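Local atomic coordinates of arginine decarboxylase (Campylobacter jejuni subsp. jejuni, PDB entry 3NZP), a protein that probably catalyses the pyridoxal 5'-phosphate-dependent decarboxylation of arginine to agmatine, a step in polyamine biosynthesis. Residues Val131-Lys135 with Thr156-Glu162; Pro178-Val184 with Gln226-Phe232; Phe447-Asp452 with Gln520-Lys526; Asp480-Asp484 with His527-Thr531. All coordinates share one frame. Residue numbers count along the deposited sequence, not the author numbering.

Contact 1 of 4, residues Val131-Lys135 with Thr156-Glu162; sequences VNGFK and TIEGLNE
T156, E162 and E158 bury the most surface here, with K135 close behind, and all reach toward the opposing segment. T156, at the end of a strand, donates a hydrogen bond from N to V131 O at 3.1 Å; its CB lies 3.3 Å from N132 OD1. E158 (m, m) sends OE2 toward G133 N, a weak hydrogen bond of 3.4 Å; G133 has phi/psi of 100/174, which favours glycine. This is the C-terminal rim of a TIM barrel, where strands 128-131 and 152-157 run out into loops around the cofactor: N132 touches the bound pyridoxal phosphate, its ND2 bonded to E109, while E158 OE1 forms a salt bridge with R183. E162 (m, t) is in the first turn of the helix that has G159 at its N-cap position. Its OE1 accepts K135 N at 3.3 Å, and its OE2 turns back to E158 N at 2.8 Å. K135 folds back along its own segment, so that NZ donates to V131 O at 2.7 Å and CE lies 3.0 Å from T156 O.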
loop_
_atom_site.group_PDB
_atom_site.type_symbol
_atom_site.label_atom_id
_atom_site.label_comp_id
_atom_site.label_asym_id
_atom_site.label_seq_id
_atom_site.Cartn_x
_atom_site.Cartn_y
_atom_site.Cartn_z
ATOM N N VAL B 131 18.026 16.784 7.378
ATOM C CA VAL B 131 16.830 16.370 8.100
ATOM C C VAL B 131 15.593 17.163 7.653
ATOM O O VAL B 131 15.482 18.362 7.909
ATOM C CB VAL B 131 17.002 16.563 9.635
ATOM C CG1 VAL B 131 15.817 15.962 10.359
ATOM C CG2 VAL B 131 18.290 15.923 10.113
ATOM N N ASN B 132 14.665 16.491 6.983
ATOM C CA ASN B 132 13.449 17.146 6.523
ATOM C C ASN B 132 12.263 16.678 7.346
ATOM O O ASN B 132 12.399 15.795 8.191
ATOM C CB ASN B 132 13.224 16.845 5.047
ATOM C CG ASN B 132 14.301 17.443 4.178
ATOM O OD1 ASN B 132 14.524 18.658 4.201
ATOM N ND2 ASN B 132 14.986 16.599 3.407
ATOM N N GLY B 133 11.098 17.272 7.114
ATOM C CA GLY B 133 9.919 16.875 7.865
ATOM C C GLY B 133 9.599 17.828 9.002
ATOM O O GLY B 133 10.360 18.753 9.282
ATOM N N PHE B 134 8.463 17.611 9.656
ATOM C CA PHE B 134 8.051 18.458 10.764
ATOM C C PHE B 134 8.799 18.027 12.003
ATOM O O PHE B 134 8.994 16.837 12.237
ATOM C CB PHE B 134 6.547 18.353 10.958
ATOM C CG PHE B 134 5.773 18.832 9.769
ATOM C CD1 PHE B 134 5.615 20.195 9.531
ATOM C CD2 PHE B 134 5.277 17.926 8.835
ATOM C CE1 PHE B 134 4.982 20.649 8.382
ATOM C CE2 PHE B 134 4.642 18.370 7.680
ATOM C CZ PHE B 134 4.496 19.734 7.455
ATOM N N LYS B 135 9.215 18.993 12.809
ATOM C CA LYS B 135 9.996 18.665 13.986
ATOM C C LYS B 135 9.441 19.210 15.280
ATOM O O LYS B 135 8.825 20.271 15.310
ATOM C CB LYS B 135 11.418 19.181 13.787
ATOM C CG LYS B 135 11.930 18.989 12.364
ATOM C CD LYS B 135 13.159 19.824 12.096
ATOM C CE LYS B 135 13.363 20.029 10.617
ATOM N NZ LYS B 135 13.712 18.755 9.950
ATOM N N THR B 156 16.669 21.197 8.174
ATOM C CA THR B 156 15.934 21.993 7.204
ATOM C C THR B 156 14.565 22.415 7.763
ATOM O O THR B 156 13.706 21.566 8.013
ATOM C CB THR B 156 15.736 21.201 5.901
ATOM O OG1 THR B 156 17.010 20.879 5.336
ATOM C CG2 THR B 156 14.940 22.010 4.907
ATOM N N ILE B 157 14.376 23.723 7.958
ATOM C CA ILE B 157 13.125 24.283 8.487
ATOM C C ILE B 157 11.983 24.227 7.472
ATOM O O ILE B 157 12.162 24.572 6.309
ATOM C CB ILE B 157 13.310 25.780 8.928
ATOM C CG1 ILE B 157 13.990 25.837 10.288
ATOM C CG2 ILE B 157 11.977 26.497 9.031
ATOM C CD1 ILE B 157 15.410 25.379 10.251
ATOM N N GLU B 158 10.809 23.803 7.927
ATOM C CA GLU B 158 9.640 23.707 7.066
ATOM C C GLU B 158 8.742 24.921 7.299
ATOM O O GLU B 158 7.932 25.273 6.447
ATOM C CB GLU B 158 8.862 22.434 7.388
ATOM C CG GLU B 158 9.703 21.170 7.393
ATOM C CD GLU B 158 10.196 20.800 6.011
ATOM O OE1 GLU B 158 9.376 20.873 5.073
ATOM O OE2 GLU B 158 11.386 20.430 5.865
ATOM N N GLY B 159 8.889 25.545 8.465
ATOM C CA GLY B 159 8.100 26.717 8.813
ATOM C C GLY B 159 8.784 27.586 9.862
ATOM O O GLY B 159 9.586 27.092 10.657
ATOM N N LEU B 160 8.473 28.884 9.867
ATOM C CA LEU B 160 9.062 29.820 10.831
ATOM C C LEU B 160 9.044 29.285 12.254
ATOM O O LEU B 160 10.008 29.432 13.011
ATOM C CB LEU B 160 8.340 31.160 10.783
ATOM C CG LEU B 160 9.055 32.241 9.965
ATOM C CD1 LEU B 160 9.452 31.709 8.594
ATOM C CD2 LEU B 160 8.134 33.428 9.818
ATOM N N ASN B 161 7.932 28.657 12.613
ATOM C CA ASN B 161 7.785 28.074 13.928
ATOM C C ASN B 161 8.964 27.190 14.312
ATOM O O ASN B 161 9.522 27.324 15.400
ATOM C CB ASN B 161 6.509 27.263 13.985
ATOM C CG ASN B 161 5.646 27.671 15.138
ATOM O OD1 ASN B 161 5.142 28.804 15.187
ATOM N ND2 ASN B 161 5.472 26.753 16.101
ATOM N N GLU B 162 9.329 26.272 13.420
ATOM C CA GLU B 162 10.455 25.378 13.674
ATOM C C GLU B 162 11.739 26.157 13.888
ATOM O O GLU B 162 12.596 25.757 14.682
ATOM C CB GLU B 162 10.678 24.432 12.506
ATOM C CG GLU B 162 9.561 23.474 12.268
ATOM C CD GLU B 162 9.861 22.523 11.112
ATOM O OE1 GLU B 162 9.012 21.628 10.857
ATOM O OE2 GLU B 162 10.938 22.673 10.467
HETATM O O HOH W 1 6.538 21.386 13.133
#

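Contact 2 of 4, residues Pro178-Val184 with Gln226-Phe232; sequences PNIGLRV and QFTMIHF
At the apolar centre, L182 (m, t) lays CD1 over the F227 ring, 3.9 Å from its centroid and 27° off the normal, a CH-pi contact between adjacent strands of a TIM barrel. Strands 179-183 and 227-231 are its fifth and sixth, parallel neighbours joined by a right-handed beta-alpha-beta crossover through helix 208-220, which covers the face bearing I180, L182 and F227. The short axes approach to 4.5 Å at 24°. Beyond L182, V184 CG1 meets I230 CB at 4.0 Å and V184 CG2 meets F232 CB at 3.8 Å. Backbone hydrogen bonds form the ladder: I180 N to Q226 O (3.0 Å), T228 N to I180 O (3.2 Å), L182 N to M229 O (3.0 Å), H231 N to L182 O (2.9 Å) and V184 N to H231 O (2.8 Å). I180 pairs with F227 but L182 with I230, so the register slips by one residue around T228, whose psi is -16°. R183 and H231 point to the other face, into the barrel. There H231 touches pyridoxal phosphate, R183 (all t) reaches E158 in a salt bridge, and R183 CG lies 4.0 Å from H231 ND1.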
loop_
_atom_site.group_PDB
_atom_site.type_symbol
_atom_site.label_atom_id
_atom_site.label_comp_id
_atom_site.label_asym_id
_atom_site.label_seq_id
_atom_site.Cartn_x
_atom_site.Cartn_y
_atom_site.Cartn_z
ATOM N N PRO B 178 23.762 22.642 15.062
ATOM C CA PRO B 178 23.565 22.149 13.699
ATOM C C PRO B 178 23.434 23.263 12.676
ATOM O O PRO B 178 23.216 24.429 13.015
ATOM C CB PRO B 178 22.296 21.315 13.821
ATOM C CG PRO B 178 21.535 22.020 14.903
ATOM C CD PRO B 178 22.586 22.360 15.910
ATOM N N ASN B 179 23.599 22.898 11.415
ATOM C CA ASN B 179 23.466 23.850 10.336
ATOM C C ASN B 179 21.996 23.994 10.058
ATOM O O ASN B 179 21.240 23.031 10.150
ATOM C CB ASN B 179 24.165 23.341 9.094
ATOM C CG ASN B 179 25.617 23.663 9.101
ATOM O OD1 ASN B 179 26.397 23.092 8.324
ATOM N ND2 ASN B 179 26.008 24.598 9.975
ATOM N N ILE B 180 21.587 25.202 9.708
ATOM C CA ILE B 180 20.192 25.455 9.425
ATOM C C ILE B 180 19.917 25.497 7.925
ATOM O O ILE B 180 20.655 26.120 7.169
ATOM C CB ILE B 180 19.768 26.775 10.068
ATOM C CG1 ILE B 180 19.849 26.650 11.595
ATOM C CG2 ILE B 180 18.380 27.147 9.599
ATOM C CD1 ILE B 180 19.528 27.927 12.352
ATOM N N GLY B 181 18.867 24.810 7.490
ATOM C CA GLY B 181 18.522 24.818 6.077
ATOM C C GLY B 181 17.121 25.377 5.913
ATOM O O GLY B 181 16.276 25.176 6.787
ATOM N N LEU B 182 16.854 26.091 4.821
ATOM C CA LEU B 182 15.506 26.637 4.620
ATOM C C LEU B 182 14.846 26.031 3.388
ATOM O O LEU B 182 15.381 26.126 2.287
ATOM C CB LEU B 182 15.547 28.167 4.476
ATOM C CG LEU B 182 16.060 28.975 5.670
ATOM C CD1 LEU B 182 15.892 30.451 5.379
ATOM C CD2 LEU B 182 15.287 28.602 6.922
ATOM N N ARG B 183 13.695 25.397 3.575
ATOM C CA ARG B 183 12.985 24.790 2.457
ATOM C C ARG B 183 12.172 25.874 1.766
ATOM O O ARG B 183 11.247 26.438 2.350
ATOM C CB ARG B 183 12.043 23.685 2.945
ATOM C CG ARG B 183 11.363 22.943 1.824
ATOM C CD ARG B 183 10.371 21.940 2.339
ATOM N NE ARG B 183 9.771 21.180 1.248
ATOM C CZ ARG B 183 8.741 20.346 1.378
ATOM N NH1 ARG B 183 8.278 19.708 0.309
ATOM N NH2 ARG B 183 8.167 20.149 2.565
ATOM N N VAL B 184 12.504 26.164 0.518
ATOM C CA VAL B 184 11.783 27.202 -0.190
ATOM C C VAL B 184 10.512 26.707 -0.870
ATOM O O VAL B 184 10.469 25.605 -1.404
ATOM C CB VAL B 184 12.689 27.870 -1.230
ATOM C CG1 VAL B 184 13.916 28.461 -0.529
ATOM C CG2 VAL B 184 13.101 26.866 -2.281
ATOM N N GLN B 226 24.745 29.737 10.691
ATOM C CA GLN B 226 24.185 28.414 10.490
ATOM C C GLN B 226 23.475 28.243 9.164
ATOM O O GLN B 226 23.548 27.177 8.553
ATOM C CB GLN B 226 23.230 28.069 11.622
ATOM C CG GLN B 226 23.822 28.316 13.002
ATOM C CD GLN B 226 25.272 27.855 13.119
ATOM O OE1 GLN B 226 25.595 26.679 12.897
ATOM N NE2 GLN B 226 26.155 28.789 13.477
ATOM N N PHE B 227 22.781 29.283 8.714
ATOM C CA PHE B 227 22.070 29.216 7.448
ATOM C C PHE B 227 23.068 28.909 6.329
ATOM O O PHE B 227 23.748 29.801 5.839
ATOM C CB PHE B 227 21.347 30.536 7.205
ATOM C CG PHE B 227 20.507 30.549 5.967
ATOM C CD1 PHE B 227 20.039 29.368 5.411
ATOM C CD2 PHE B 227 20.171 31.751 5.361
ATOM C CE1 PHE B 227 19.246 29.378 4.263
ATOM C CE2 PHE B 227 19.378 31.779 4.213
ATOM C CZ PHE B 227 18.916 30.586 3.661
ATOM N N THR B 228 23.161 27.647 5.920
ATOM C CA THR B 228 24.103 27.290 4.871
ATOM C C THR B 228 23.526 26.762 3.559
ATOM O O THR B 228 24.247 26.700 2.555
ATOM C CB THR B 228 25.118 26.273 5.383
ATOM O OG1 THR B 228 24.436 25.107 5.863
ATOM C CG2 THR B 228 25.929 26.881 6.491
HETATM N N MSE B 229 22.260 26.350 3.557
HETATM C CA MSE B 229 21.650 25.858 2.321
HETATM C C MSE B 229 20.143 25.980 2.262
HETATM O O MSE B 229 19.465 25.992 3.291
HETATM C CB MSE B 229 22.022 24.392 2.042
HETATM C CG MSE B 229 21.391 23.387 2.974
HETATM SE SE MSE B 229 21.346 21.533 2.287
HETATM C CE MSE B 229 23.242 21.107 2.222
ATOM N N ILE B 230 19.638 26.107 1.036
ATOM C CA ILE B 230 18.206 26.160 0.786
ATOM C C ILE B 230 17.874 24.827 0.109
ATOM O O ILE B 230 18.708 24.253 -0.594
ATOM C CB ILE B 230 17.777 27.315 -0.169
ATOM C CG1 ILE B 230 18.467 27.202 -1.506
ATOM C CG2 ILE B 230 18.125 28.638 0.419
ATOM C CD1 ILE B 230 17.941 28.219 -2.455
ATOM N N HIS B 231 16.660 24.339 0.322
ATOM C CA HIS B 231 16.247 23.062 -0.231
ATOM C C HIS B 231 14.824 23.134 -0.762
ATOM O O HIS B 231 13.996 23.886 -0.240
ATOM C CB HIS B 231 16.372 21.987 0.876
ATOM C CG HIS B 231 15.638 20.709 0.598
ATOM N ND1 HIS B 231 14.362 20.470 1.063
ATOM C CD2 HIS B 231 15.998 19.600 -0.092
ATOM C CE1 HIS B 231 13.967 19.271 0.672
ATOM N NE2 HIS B 231 14.942 18.722 -0.032
ATOM N N PHE B 232 14.554 22.371 -1.820
ATOM C CA PHE B 232 13.214 22.291 -2.405
ATOM C C PHE B 232 13.013 20.850 -2.891
ATOM O O PHE B 232 13.986 20.169 -3.233
ATOM C CB PHE B 232 13.055 23.310 -3.551
ATOM C CG PHE B 232 13.852 23.003 -4.789
ATOM C CD1 PHE B 232 13.352 22.142 -5.757
ATOM C CD2 PHE B 232 15.102 23.580 -4.992
ATOM C CE1 PHE B 232 14.090 21.857 -6.911
ATOM C CE2 PHE B 232 15.847 23.296 -6.146
ATOM C CZ PHE B 232 15.341 22.434 -7.103
#

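Contact 3 of 4, residues Phe447-Asp452 with Gln520-Lys526; sequences FQSMPD and QEVLGMK
Next to the cofactor-binding residues Y519 and R323, two loops of the C-terminal beta domain lock together close to the subunit interface. The 520-526 loop makes a type I turn from E521 to G524, followed by an inverse gamma turn centred on G524. The closest backbone approach is there, with the CA atoms of Q448 and G524 4.2 Å apart and G524 CA in a CA-H...O contact of 3.0 Å with Q448 O. A CB on G524 would collide with that oxygen, so the fit calls for glycine. On one flank P451 is the wedge, its CG 3.3 Å from L523 CB and its CB 3.0 Å from L523 O. D452 N donates to Q520 OE1 at 3.1 Å, though the position of that oxygen is less sure; Q520 (m, m) is the most covered residue of the contact. On the other flank selenomethionine M525 forms a Met-aromatic contact, SE lying 5.2 Å from the F447 ring centroid and CE 3.2 Å from F447 CD2, while M525 N makes a weak 3.4 Å bond to F447 O. L523 and M525 also pack against M525 and L523 of the second subunit, as befits the dimeric class-II decarboxylases, whose active sites lie between subunits.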
loop_
_atom_site.group_PDB
_atom_site.type_symbol
_atom_site.label_atom_id
_atom_site.label_comp_id
_atom_site.label_asym_id
_atom_site.label_seq_id
_atom_site.Cartn_x
_atom_site.Cartn_y
_atom_site.Cartn_z
ATOM N N PHE B 447 1.511 -7.605 -3.529
ATOM C CA PHE B 447 1.174 -6.578 -2.563
ATOM C C PHE B 447 2.318 -6.464 -1.583
ATOM O O PHE B 447 2.535 -5.416 -0.987
ATOM C CB PHE B 447 -0.106 -6.936 -1.811
ATOM C CG PHE B 447 -1.353 -6.739 -2.620
ATOM C CD1 PHE B 447 -1.610 -7.538 -3.731
ATOM C CD2 PHE B 447 -2.253 -5.723 -2.299
ATOM C CE1 PHE B 447 -2.742 -7.328 -4.512
ATOM C CE2 PHE B 447 -3.388 -5.504 -3.075
ATOM C CZ PHE B 447 -3.632 -6.307 -4.185
ATOM N N GLN B 448 3.053 -7.555 -1.421
ATOM C CA GLN B 448 4.171 -7.568 -0.497
ATOM C C GLN B 448 5.437 -6.978 -1.093
ATOM O O GLN B 448 5.931 -5.962 -0.608
ATOM C CB GLN B 448 4.450 -8.991 -0.008
ATOM C CG GLN B 448 5.743 -9.134 0.803
ATOM C CD GLN B 448 5.725 -8.378 2.133
ATOM O OE1 GLN B 448 6.780 -8.114 2.721
ATOM N NE2 GLN B 448 4.535 -8.042 2.616
ATOM N N SER B 449 5.962 -7.599 -2.142
ATOM C CA SER B 449 7.198 -7.116 -2.744
ATOM C C SER B 449 7.021 -6.029 -3.782
ATOM O O SER B 449 7.976 -5.337 -4.120
ATOM C CB SER B 449 7.959 -8.271 -3.379
ATOM O OG SER B 449 8.166 -9.302 -2.441
HETATM N N MSE B 450 5.805 -5.878 -4.293
HETATM C CA MSE B 450 5.547 -4.872 -5.319
HETATM C C MSE B 450 4.278 -4.071 -5.100
HETATM O O MSE B 450 3.311 -4.179 -5.861
HETATM C CB MSE B 450 5.503 -5.531 -6.701
HETATM C CG MSE B 450 6.868 -5.713 -7.341
HETATM SE SE MSE B 450 6.921 -7.142 -8.656
HETATM C CE MSE B 450 7.463 -8.591 -7.513
ATOM N N PRO B 451 4.266 -3.243 -4.050
ATOM C CA PRO B 451 3.101 -2.414 -3.736
ATOM C C PRO B 451 2.866 -1.315 -4.783
ATOM O O PRO B 451 1.724 -1.063 -5.161
ATOM C CB PRO B 451 3.445 -1.861 -2.353
ATOM C CG PRO B 451 4.943 -1.756 -2.402
ATOM C CD PRO B 451 5.339 -3.056 -3.054
ATOM N N ASP B 452 3.949 -0.679 -5.252
ATOM C CA ASP B 452 3.860 0.394 -6.257
ATOM C C ASP B 452 3.101 -0.058 -7.490
ATOM O O ASP B 452 2.717 0.765 -8.315
ATOM C CB ASP B 452 5.250 0.896 -6.687
ATOM C CG ASP B 452 5.662 2.179 -5.973
ATOM O OD1 ASP B 452 6.642 2.842 -6.410
ATOM O OD2 ASP B 452 5.005 2.522 -4.970
ATOM N N GLN B 520 9.518 -0.429 -2.563
ATOM C CA GLN B 520 8.665 -1.613 -2.509
ATOM C C GLN B 520 8.636 -2.310 -1.182
ATOM O O GLN B 520 7.576 -2.655 -0.672
ATOM C CB GLN B 520 9.084 -2.613 -3.560
ATOM C CG GLN B 520 9.078 -1.982 -4.898
ATOM C CD GLN B 520 7.752 -1.327 -5.162
ATOM O OE1 GLN B 520 6.745 -2.007 -5.338
ATOM N NE2 GLN B 520 7.737 0.013 -5.172
ATOM N N GLU B 521 9.808 -2.533 -0.616
ATOM C CA GLU B 521 9.867 -3.215 0.652
ATOM C C GLU B 521 9.227 -2.376 1.745
ATOM O O GLU B 521 8.503 -2.915 2.586
ATOM C CB GLU B 521 11.312 -3.523 0.999
ATOM C CG GLU B 521 12.100 -4.103 -0.152
ATOM C CD GLU B 521 13.480 -4.488 0.274
ATOM O OE1 GLU B 521 13.591 -5.361 1.159
ATOM O OE2 GLU B 521 14.452 -3.912 -0.258
ATOM N N VAL B 522 9.490 -1.067 1.728
ATOM C CA VAL B 522 8.940 -0.145 2.729
ATOM C C VAL B 522 7.424 -0.083 2.629
ATOM O O VAL B 522 6.727 0.182 3.611
ATOM C CB VAL B 522 9.504 1.309 2.579
ATOM C CG1 VAL B 522 10.827 1.447 3.327
ATOM C CG2 VAL B 522 9.703 1.647 1.118
ATOM N N LEU B 523 6.914 -0.340 1.436
ATOM C CA LEU B 523 5.484 -0.312 1.234
ATOM C C LEU B 523 4.921 -1.722 1.123
ATOM O O LEU B 523 3.843 -1.920 0.570
ATOM C CB LEU B 523 5.158 0.506 -0.015
ATOM C CG LEU B 523 5.231 2.044 0.106
ATOM C CD1 LEU B 523 6.520 2.507 0.802
ATOM C CD2 LEU B 523 5.105 2.637 -1.291
ATOM N N GLY B 524 5.657 -2.694 1.661
ATOM C CA GLY B 524 5.216 -4.079 1.634
ATOM C C GLY B 524 4.043 -4.259 2.573
ATOM O O GLY B 524 4.215 -4.627 3.742
HETATM N N MSE B 525 2.850 -3.982 2.048
HETATM C CA MSE B 525 1.604 -4.088 2.803
HETATM C C MSE B 525 1.499 -5.397 3.579
HETATM O O MSE B 525 1.044 -5.395 4.726
HETATM C CB MSE B 525 0.397 -3.946 1.866
HETATM C CG MSE B 525 0.209 -2.565 1.252
HETATM SE SE MSE B 525 -0.437 -2.725 -0.594
HETATM C CE MSE B 525 -2.275 -3.248 -0.196
ATOM N N LYS B 526 1.914 -6.508 2.962
ATOM C CA LYS B 526 1.862 -7.814 3.641
ATOM C C LYS B 526 0.391 -8.259 3.728
ATOM O O LYS B 526 -0.159 -8.501 4.823
ATOM C CB LYS B 526 2.508 -7.663 5.039
ATOM C CG LYS B 526 2.339 -8.807 6.056
ATOM C CD LYS B 526 2.914 -8.339 7.407
ATOM C CE LYS B 526 2.241 -7.009 7.836
ATOM N NZ LYS B 526 3.010 -6.006 8.662
#

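Contact 4 of 4, residues Asp480-Asp484 with His527-Thr531; sequences DITCD and HNLFT
No hydrogen bond joins these two irregular segments; they meet by van der Waals contact around T482 and N528, whose CA atoms are 7.5 Å apart. The apolar part is I481 on F530: CD1 of I481 (p, t) comes to 3.8 Å from F530 CE2. Mixed contacts follow. F530 CZ lies 3.6 Å from I481 O. T482 CG2 is 3.9 Å from both H527 CD2 and N528 OD1, and H527 meets T482 CG2 and D484 CB, the latter 4.1 Å from H527 NE2, with its ring edge. C483 SG lies 4.1 Å from N528 OD1. Polar bonds instead bend each segment. Inverse gamma turns are centred on I481, with T482 N to D480 O weak at 3.0 Å, and on N528, with L529 N to H527 O at 2.6 Å. C483, the predicted proton donor, touches a bound pyridoxal phosphate and packs on G133 of the second subunit, while H527 and N528 pack on K86 there, consistent with the shared active sites of this family. In the fold, segment 480-484 leaves strand 479-480 and segment 527-531 leads to strand 534-540; L529 and T531 touch T559 of helix 556-562.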
loop_
_atom_site.group_PDB
_atom_site.type_symbol
_atom_site.label_atom_id
_atom_site.label_comp_id
_atom_site.label_asym_id
_atom_site.label_seq_id
_atom_site.Cartn_x
_atom_site.Cartn_y
_atom_site.Cartn_z
ATOM N N ASP B 480 -0.104 -13.583 -8.824
ATOM C CA ASP B 480 0.402 -14.168 -7.591
ATOM C C ASP B 480 -0.623 -15.055 -6.885
ATOM O O ASP B 480 -1.793 -15.100 -7.265
ATOM C CB ASP B 480 0.871 -13.070 -6.634
ATOM C CG ASP B 480 -0.281 -12.337 -5.971
ATOM O OD1 ASP B 480 -0.017 -11.418 -5.158
ATOM O OD2 ASP B 480 -1.453 -12.680 -6.255
ATOM N N ILE B 481 -0.170 -15.757 -5.851
ATOM C CA ILE B 481 -1.028 -16.649 -5.090
ATOM C C ILE B 481 -1.833 -15.878 -4.057
ATOM O O ILE B 481 -1.470 -15.822 -2.890
ATOM C CB ILE B 481 -0.194 -17.723 -4.385
ATOM C CG1 ILE B 481 0.956 -17.051 -3.623
ATOM C CG2 ILE B 481 0.335 -18.718 -5.411
ATOM C CD1 ILE B 481 1.710 -17.956 -2.650
ATOM N N THR B 482 -2.928 -15.271 -4.495
ATOM C CA THR B 482 -3.784 -14.505 -3.602
ATOM C C THR B 482 -5.232 -14.580 -4.073
ATOM O O THR B 482 -5.503 -14.626 -5.277
ATOM C CB THR B 482 -3.354 -13.022 -3.549
ATOM O OG1 THR B 482 -2.022 -12.929 -3.029
ATOM C CG2 THR B 482 -4.284 -12.225 -2.650
ATOM N N CYS B 483 -6.160 -14.607 -3.120
ATOM C CA CYS B 483 -7.584 -14.664 -3.439
ATOM C C CYS B 483 -7.943 -13.449 -4.289
ATOM O O CYS B 483 -8.432 -13.578 -5.422
ATOM C CB CYS B 483 -8.414 -14.645 -2.155
ATOM S SG CYS B 483 -7.924 -15.879 -0.964
ATOM N N ASP B 484 -7.678 -12.276 -3.715
ATOM C CA ASP B 484 -7.942 -10.994 -4.353
ATOM C C ASP B 484 -7.497 -10.988 -5.802
ATOM O O ASP B 484 -6.312 -11.126 -6.106
ATOM C CB ASP B 484 -7.236 -9.861 -3.595
ATOM C CG ASP B 484 -7.329 -8.520 -4.318
ATOM O OD1 ASP B 484 -8.453 -8.096 -4.661
ATOM O OD2 ASP B 484 -6.276 -7.887 -4.535
ATOM N N HIS B 527 -0.219 -8.360 2.543
ATOM C CA HIS B 527 -1.619 -8.740 2.371
ATOM C C HIS B 527 -2.095 -9.922 3.239
ATOM O O HIS B 527 -2.279 -9.767 4.453
ATOM C CB HIS B 527 -1.893 -9.000 0.893
ATOM C CG HIS B 527 -3.245 -8.545 0.454
ATOM N ND1 HIS B 527 -3.756 -7.307 0.778
ATOM C CD2 HIS B 527 -4.198 -9.167 -0.276
ATOM C CE1 HIS B 527 -4.970 -7.186 0.269
ATOM N NE2 HIS B 527 -5.261 -8.302 -0.375
ATOM N N ASN B 528 -2.299 -11.097 2.647
ATOM C CA ASN B 528 -2.760 -12.251 3.426
ATOM C C ASN B 528 -1.670 -12.812 4.331
ATOM O O ASN B 528 -1.395 -14.010 4.315
ATOM C CB ASN B 528 -3.271 -13.361 2.496
ATOM C CG ASN B 528 -4.527 -12.961 1.738
ATOM O OD1 ASN B 528 -5.030 -13.712 0.899
ATOM N ND2 ASN B 528 -5.042 -11.773 2.037
ATOM N N LEU B 529 -1.060 -11.936 5.126
ATOM C CA LEU B 529 0.011 -12.298 6.061
ATOM C C LEU B 529 1.270 -12.838 5.397
ATOM O O LEU B 529 2.139 -13.375 6.082
ATOM C CB LEU B 529 -0.489 -13.303 7.114
ATOM C CG LEU B 529 -1.394 -12.710 8.196
ATOM C CD1 LEU B 529 -1.900 -13.774 9.160
ATOM C CD2 LEU B 529 -0.602 -11.645 8.938
ATOM N N PHE B 530 1.379 -12.706 4.075
ATOM C CA PHE B 530 2.581 -13.186 3.389
ATOM C C PHE B 530 3.710 -12.240 3.774
ATOM O O PHE B 530 3.816 -11.140 3.234
ATOM C CB PHE B 530 2.395 -13.191 1.858
ATOM C CG PHE B 530 1.459 -14.260 1.359
ATOM C CD1 PHE B 530 0.137 -13.963 1.051
ATOM C CD2 PHE B 530 1.893 -15.576 1.234
ATOM C CE1 PHE B 530 -0.746 -14.967 0.631
ATOM C CE2 PHE B 530 1.019 -16.589 0.816
ATOM C CZ PHE B 530 -0.301 -16.282 0.516
ATOM N N THR B 531 4.546 -12.660 4.721
ATOM C CA THR B 531 5.644 -11.809 5.181
ATOM C C THR B 531 6.762 -11.642 4.168
ATOM O O THR B 531 6.834 -12.365 3.173
ATOM C CB THR B 531 6.272 -12.337 6.492
ATOM O OG1 THR B 531 6.950 -13.579 6.241
ATOM C CG2 THR B 531 5.193 -12.531 7.558
#

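How the contacts relate
All four contacts are buried, yet they divide into two touching pairs in different domains. Contacts 1 and 2 lie in the barrel, where contact 1 reaches strand 152-157 and contact 2 its sheet neighbour 179-183; their centres are 10 Å apart, and I157 N lies 2.7 Å from G181 O. Contact 2 is regular backbone ladder, whereas contact 1, at the strand ends, has one such backbone bond, supplemented by glutamate carboxylates accepting from loop amides. Contacts 3 and 4 lie in the other domain, their segments alternating along the chain and their centres 11 Å apart; irregular loop contacts, with no ladder, take its place. F447 of contact 3 stacks on H527 of contact 4. Contacts 1, 3 and 4 also touch the second subunit.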